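Side-chain contact in N-acetylglucosamine 2-epimerase (Xylella fastidiosa, PDB 3GT5), which probably acts as a sugar isomerase or epimerase of the N-acylglucosamine 2-epimerase family, its own substrate not being established: residues Ser315-Ala320 and Met380-Glu385. Residues are numbered along the deposited sequence; the frame is centred on the assembly and turned at random.
Sequences SLAAAA and MGACHE
Ala317 and Ala382 face each other where two roughly parallel helices pass, running in the same direction, with Ala317 CA 5.1 Å from Ala382 CA. The helices are 309-326 and 377-387. Both alanine methyls point into the interface. They do not meet head-on but slip past each other, with Ala317 CB 3.9 Å from Ala382 CB. Ala317 CB also lies 4.0 Å from Ala382 CA, resting against the flank of that residue.

Leu316 adds a second apolar touch. Its CG is held between the backbone N and C (chi1 64°), and the branch then reaches across to the neighbouring helix. Leu316 CD1 ends 4.2 Å from Ala382 CB, obliquely in front of the methyl, whereas Ala317 CB lies beside it. Trp339 of helix 329-346 touches both Leu316 and Cys383, packing against both helices.

Glu385 starts toward the 315-320 helix, but its carboxylate leads away. Glu385 OE2 forms a salt bridge with Arg262 and a hydrogen bond with Asn388.

In this mainly helical fold, consistent with the (alpha/alpha)6 barrel of the family, the contact joins two helices through a small, buried apolar patch. No polar bond crosses it; the contact rests on van der Waals touch and the burial of apolar groups. The short alanine side chains let the backbones come this close, and the charge of Glu385 is paired outside the patch.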
ATOM      1  N   SER A 315     -10.206  -2.848   1.191  1.00 16.77           N
ATOM      2  CA  SER A 315     -11.268  -3.677   1.625  1.00 16.22           C
ATOM      3  C   SER A 315     -12.079  -4.244   0.462  1.00 16.66           C
ATOM      4  O   SER A 315     -12.491  -5.405   0.493  1.00 16.53           O
ATOM      5  CB  SER A 315     -12.154  -2.974   2.657  1.00 16.99           C
ATOM      6  OG  SER A 315     -11.374  -2.623   3.787  1.00 17.76           O
ATOM      7  N   LEU A 316     -12.349  -3.439  -0.553  1.00 16.72           N
ATOM      8  CA  LEU A 316     -13.078  -3.981  -1.715  1.00 16.73           C
ATOM      9  C   LEU A 316     -12.224  -4.951  -2.511  1.00 16.61           C
ATOM     10  O   LEU A 316     -12.742  -5.903  -3.062  1.00 18.05           O
ATOM     11  CB  LEU A 316     -13.711  -2.855  -2.583  1.00 18.58           C
ATOM     12  CG  LEU A 316     -12.832  -1.867  -3.278  1.00 18.04           C
ATOM     13  CD1 LEU A 316     -12.339  -2.407  -4.597  1.00 18.89           C
ATOM     14  CD2 LEU A 316     -13.514  -0.446  -3.486  1.00 16.75           C
ATOM     15  N   ALA A 317     -10.901  -4.768  -2.532  1.00 17.16           N
ATOM     16  CA  ALA A 317     -10.038  -5.715  -3.241  1.00 16.13           C
ATOM     17  C   ALA A 317     -10.053  -7.048  -2.501  1.00 16.21           C
ATOM     18  O   ALA A 317     -10.240  -8.124  -3.124  1.00 15.85           O
ATOM     19  CB  ALA A 317      -8.592  -5.137  -3.367  1.00 16.57           C
ATOM     20  N   ALA A 318      -9.921  -6.999  -1.168  1.00 15.79           N
ATOM     21  CA  ALA A 318     -10.035  -8.186  -0.339  1.00 16.47           C
ATOM     22  C   ALA A 318     -11.398  -8.898  -0.529  1.00 17.17           C
ATOM     23  O   ALA A 318     -11.425 -10.085  -0.664  1.00 15.99           O
ATOM     24  CB  ALA A 318      -9.805  -7.833   1.139  1.00 16.39           C
ATOM     25  N   ALA A 319     -12.496  -8.135  -0.556  1.00 16.56           N
ATOM     26  CA  ALA A 319     -13.848  -8.707  -0.694  1.00 18.09           C
ATOM     27  C   ALA A 319     -13.989  -9.454  -2.009  1.00 18.28           C
ATOM     28  O   ALA A 319     -14.521 -10.549  -2.021  1.00 19.37           O
ATOM     29  CB  ALA A 319     -14.914  -7.610  -0.553  1.00 18.44           C
ATOM     30  N   ALA A 320     -13.470  -8.909  -3.089  1.00 17.99           N
ATOM     31  CA  ALA A 320     -13.517  -9.571  -4.398  1.00 19.11           C
ATOM     32  C   ALA A 320     -12.720 -10.901  -4.377  1.00 19.64           C
ATOM     33  O   ALA A 320     -13.205 -11.948  -4.871  1.00 19.03           O
ATOM     34  CB  ALA A 320     -13.019  -8.578  -5.535  1.00 18.62           C
ATOM     35  N   MET A 380      -6.128   2.522  -7.681  1.00 17.27           N
ATOM     36  CA  MET A 380      -5.817   1.837  -8.942  1.00 17.19           C
ATOM     37  C   MET A 380      -5.298   0.428  -8.721  1.00 17.06           C
ATOM     38  O   MET A 380      -5.700  -0.498  -9.434  1.00 17.73           O
ATOM     39  CB  MET A 380      -4.818   2.637  -9.779  1.00 17.16           C
ATOM     40  CG  MET A 380      -5.394   3.940 -10.441  1.00 18.42           C
ATOM     41  SD  MET A 380      -4.262   4.838 -11.597  1.00 11.10           S
ATOM     42  CE  MET A 380      -3.090   5.497 -10.360  1.00 18.92           C
ATOM     43  N   GLY A 381      -4.449   0.250  -7.726  1.00 17.16           N
ATOM     44  CA  GLY A 381      -3.981  -1.092  -7.337  1.00 17.52           C
ATOM     45  C   GLY A 381      -5.085  -2.084  -6.964  1.00 17.62           C
ATOM     46  O   GLY A 381      -5.020  -3.262  -7.318  1.00 17.91           O
ATOM     47  N   ALA A 382      -6.078  -1.618  -6.210  1.00 17.12           N
ATOM     48  CA  ALA A 382      -7.223  -2.406  -5.915  1.00 17.56           C
ATOM     49  C   ALA A 382      -7.961  -2.824  -7.188  1.00 17.66           C
ATOM     50  O   ALA A 382      -8.390  -3.974  -7.314  1.00 19.14           O
ATOM     51  CB  ALA A 382      -8.183  -1.643  -4.960  1.00 17.74           C
ATOM     52  N   CYS A 383      -8.117  -1.905  -8.128  1.00 17.98           N
ATOM     53  CA  CYS A 383      -8.799  -2.203  -9.395  1.00 18.10           C
ATOM     54  C   CYS A 383      -7.986  -3.201 -10.227  1.00 18.52           C
ATOM     55  O   CYS A 383      -8.544  -4.135 -10.804  1.00 19.01           O
ATOM     56  CB  CYS A 383      -9.055  -0.937 -10.203  1.00 18.59           C
ATOM     57  SG  CYS A 383     -10.296   0.101  -9.381  1.00 21.15           S
ATOM     58  N   HIS A 384      -6.679  -3.032 -10.269  1.00 18.34           N
ATOM     59  CA  HIS A 384      -5.823  -3.988 -10.993  1.00 18.73           C
ATOM     60  C   HIS A 384      -5.938  -5.358 -10.362  1.00 19.27           C
ATOM     61  O   HIS A 384      -5.964  -6.379 -11.072  1.00 19.31           O
ATOM     62  CB  HIS A 384      -4.343  -3.576 -11.000  1.00 17.86           C
ATOM     63  CG  HIS A 384      -4.028  -2.371 -11.840  1.00 18.77           C
ATOM     64  ND1 HIS A 384      -4.141  -2.361 -13.215  1.00 20.93           N
ATOM     65  CD2 HIS A 384      -3.551  -1.149 -11.499  1.00 18.62           C
ATOM     66  CE1 HIS A 384      -3.737  -1.187 -13.687  1.00 18.72           C
ATOM     67  NE2 HIS A 384      -3.398  -0.422 -12.663  1.00 20.15           N
ATOM     68  N   GLU A 385      -6.002  -5.409  -9.032  1.00 18.62           N
ATOM     69  CA  GLU A 385      -6.143  -6.683  -8.352  1.00 20.10           C
ATOM     70  C   GLU A 385      -7.500  -7.341  -8.676  1.00 19.36           C
ATOM     71  O   GLU A 385      -7.539  -8.525  -8.933  1.00 20.40           O
ATOM     72  CB  GLU A 385      -5.977  -6.576  -6.822  1.00 20.07           C
ATOM     73  CG  GLU A 385      -5.783  -7.962  -6.144  1.00 23.08           C
ATOM     74  CD  GLU A 385      -4.662  -8.775  -6.804  1.00 29.37           C
ATOM     75  OE1 GLU A 385      -3.499  -8.255  -6.924  1.00 29.50           O
ATOM     76  OE2 GLU A 385      -4.973  -9.918  -7.259  1.00 29.92           O
TER